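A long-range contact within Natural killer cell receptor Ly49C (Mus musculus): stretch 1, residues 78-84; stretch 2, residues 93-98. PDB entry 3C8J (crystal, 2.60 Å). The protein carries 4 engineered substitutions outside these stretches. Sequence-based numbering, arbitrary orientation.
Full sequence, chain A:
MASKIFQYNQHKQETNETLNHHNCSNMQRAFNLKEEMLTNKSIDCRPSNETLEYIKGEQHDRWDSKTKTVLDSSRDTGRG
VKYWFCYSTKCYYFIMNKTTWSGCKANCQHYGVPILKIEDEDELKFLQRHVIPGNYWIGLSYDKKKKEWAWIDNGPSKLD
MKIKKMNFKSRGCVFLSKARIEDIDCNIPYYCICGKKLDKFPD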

# COMPACT_ATOMS: atom_id res chain seq x y z
N GLY A 78 14.57 23.21 8.41
CA GLY A 78 14.19 21.80 8.48
C GLY A 78 12.76 21.55 8.02
O GLY A 78 12.35 22.02 6.95
N ARG A 79 12.02 20.80 8.85
CA ARG A 79 10.61 20.41 8.62
C ARG A 79 10.18 19.32 9.60
O ARG A 79 9.01 19.28 10.04
N GLY A 80 11.13 18.41 9.90
CA GLY A 80 10.84 17.22 10.71
C GLY A 80 11.12 15.84 10.12
O GLY A 80 11.67 15.70 9.02
N VAL A 81 10.75 14.81 10.87
CA VAL A 81 11.02 13.44 10.51
C VAL A 81 9.72 12.83 10.02
O VAL A 81 8.73 12.79 10.75
N LYS A 82 9.71 12.35 8.79
CA LYS A 82 8.52 11.70 8.26
C LYS A 82 8.92 10.52 7.39
O LYS A 82 10.07 10.41 6.95
N TYR A 83 7.98 9.61 7.17
CA TYR A 83 8.10 8.61 6.10
C TYR A 83 6.76 8.54 5.38
O TYR A 83 5.73 9.00 5.91
N TRP A 84 6.76 7.99 4.17
CA TRP A 84 5.51 7.74 3.50
C TRP A 84 5.33 6.27 3.11
O TRP A 84 6.30 5.52 3.02
N TYR A 93 1.51 10.05 4.71
CA TYR A 93 2.71 10.55 5.35
C TYR A 93 2.52 10.39 6.85
O TYR A 93 1.52 10.87 7.41
N PHE A 94 3.47 9.75 7.51
CA PHE A 94 3.40 9.73 8.96
C PHE A 94 4.48 10.67 9.41
O PHE A 94 5.67 10.40 9.21
N ILE A 95 4.07 11.82 9.94
CA ILE A 95 5.00 12.83 10.39
C ILE A 95 5.29 12.61 11.88
O ILE A 95 4.42 12.76 12.74
N MET A 96 6.54 12.24 12.14
CA MET A 96 6.99 11.72 13.43
C MET A 96 7.65 12.77 14.33
O MET A 96 8.61 12.47 15.04
N ASN A 97 7.14 14.00 14.27
CA ASN A 97 7.40 15.07 15.25
C ASN A 97 6.09 15.41 15.91
O ASN A 97 5.06 15.40 15.24
N LYS A 98 6.14 15.76 17.19
CA LYS A 98 4.94 16.09 17.92
C LYS A 98 4.63 17.57 17.75
O LYS A 98 5.34 18.43 18.27

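Tyr83 and Phe94 make the closest apolar contact between the two stretches. Tyr83 has chi1 p (69°) and Phe94 has chi1 m (-56°). These rotamers bring the rings near parallel, with planes at 17° and centroids 4.9 Å apart from the Tyr83 ring to the Phe94 ring. The rings are slid apart and barely overlap. Tyr83 CE1 lies 3.4 Å from Phe94 CD1, and Tyr83 OH sits over one face of the Phe94 ring. That hydroxyl is hydrogen-bonded elsewhere in the structure. Met96 is m at all three chi angles. Its CG lies at the edge of the Tyr83 ring, 4.3 Å from Tyr83 CE2.

The two stretches pair as antiparallel strands, so side chains alternate between the two faces of the sheet. Tyr83 and Phe94 share one face. Lys82, Trp84, Tyr93 and Ile95 share the other. On that other face, Trp84 (chi1 p) packs against Tyr93 (chi1 m, -89°). Trp84 CB lies over the Tyr93 ring face, 4.2 Å from the ring centroid, in a CH-pi contact. Its indole leads away from stretch 2. The five-membered ring of Trp84 and the Tyr93 ring are oblique, with planes at 61°. The end of Tyr93, in contrast, comes nearer to stretch 1. Lys82 adds its aliphatic chain to this face. With chi1 p and chi2 and chi3 t, it places its CD 3.7 Å from Tyr93 CD2. Its CB is 4.1 Å from CG1 of Ile95, whose rotamer is m, t.

Backbone hydrogen bonds hold these side chains in register. Tyr83 N donates to Phe94 O at 3.2 Å, and Phe94 N donates to Tyr83 O at 2.9 Å. Met96 N donates to Val81 O at 2.7 Å, just before the first strand begins. Val81 (chi1 t) points sideways there, with its CG1 4.3 Å from Met96 CB.

Asn97 forms the polar edge. Its CA-to-CB bond points sideways, but with chi1 m (-47°) and chi2 76° its end comes nearer to stretch 1. Val81 N donates to Asn97 OD1 at 2.8 Å, so a side-chain amide oxygen accepts the bond from the main chain. Asn97 OD1 also lies 3.2 Å from Gly80 CA. A CB on Gly80 would point toward stretch 2 and fall 2.2 Å from Asn97 OD1, a clash. The backbone angles of Gly80 by themselves also call for glycine. Beyond this edge, Arg79 points sideways, and the nearest approach of its side chain to stretch 2 is Arg79 CB to Asn97 OD1, at 6.9 Å. Lys98 is out of reach.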

# COMPACT_ATOMS: atom_id res chain seq x y z
CB ARG A 79 10.36 19.90 7.18
CG ARG A 79 9.46 20.78 6.31
CD ARG A 79 8.08 21.09 6.94
NE ARG A 79 8.07 22.38 7.65
CZ ARG A 79 7.01 23.17 7.77
NH1 ARG A 79 5.84 22.84 7.22
NH2 ARG A 79 7.10 24.32 8.43
CB VAL A 81 11.50 12.65 11.73
CG1 VAL A 81 11.76 11.23 11.34
CG2 VAL A 81 12.74 13.27 12.29
CB LYS A 82 7.69 12.71 7.47
CG LYS A 82 8.46 13.29 6.31
CD LYS A 82 7.64 14.23 5.46
CE LYS A 82 8.57 15.22 4.74
NZ LYS A 82 9.76 14.62 4.10
CB TYR A 83 8.54 7.23 6.63
CG TYR A 83 7.52 6.50 7.47
CD1 TYR A 83 6.64 5.57 6.91
CD2 TYR A 83 7.41 6.77 8.84
CE1 TYR A 83 5.71 4.91 7.69
CE2 TYR A 83 6.48 6.15 9.62
CZ TYR A 83 5.63 5.22 9.07
OH TYR A 83 4.71 4.62 9.90
CB TRP A 84 5.35 8.67 2.30
CG TRP A 84 6.40 8.51 1.23
CD1 TRP A 84 7.65 9.10 1.21
CD2 TRP A 84 6.29 7.74 0.05
NE1 TRP A 84 8.32 8.72 0.07
CE2 TRP A 84 7.52 7.90 -0.66
CE3 TRP A 84 5.29 6.93 -0.50
CZ2 TRP A 84 7.75 7.29 -1.90
CZ3 TRP A 84 5.53 6.31 -1.74
CH2 TRP A 84 6.75 6.50 -2.41
CB TYR A 93 2.90 12.05 5.08
CG TYR A 93 3.67 12.42 3.85
CD1 TYR A 93 3.03 12.98 2.76
CD2 TYR A 93 5.05 12.23 3.77
CE1 TYR A 93 3.71 13.32 1.63
CE2 TYR A 93 5.75 12.57 2.61
CZ TYR A 93 5.06 13.11 1.55
OH TYR A 93 5.71 13.47 0.40
CB PHE A 94 3.57 8.32 9.51
CG PHE A 94 2.58 7.32 8.96
CD1 PHE A 94 2.79 6.73 7.74
CD2 PHE A 94 1.43 6.98 9.66
CE1 PHE A 94 1.88 5.81 7.22
CE2 PHE A 94 0.51 6.06 9.15
CZ PHE A 94 0.74 5.49 7.93
CB ILE A 95 4.47 14.25 10.11
CG1 ILE A 95 4.08 14.35 8.64
CG2 ILE A 95 5.53 15.30 10.47
CD1 ILE A 95 3.87 15.74 8.15
CB MET A 96 7.91 10.52 13.17
CG MET A 96 7.22 9.38 12.41
SD MET A 96 5.75 8.65 13.19
CE MET A 96 6.42 7.45 14.35
CB ASN A 97 7.87 16.38 14.60
CG ASN A 97 8.94 16.18 13.59
OD1 ASN A 97 8.67 15.74 12.47
ND2 ASN A 97 10.17 16.53 13.95
CB LYS A 98 5.12 15.75 19.40
CG LYS A 98 5.30 14.25 19.69
CD LYS A 98 5.76 14.04 21.15
CE LYS A 98 5.63 12.59 21.61
NZ LYS A 98 6.33 12.44 22.92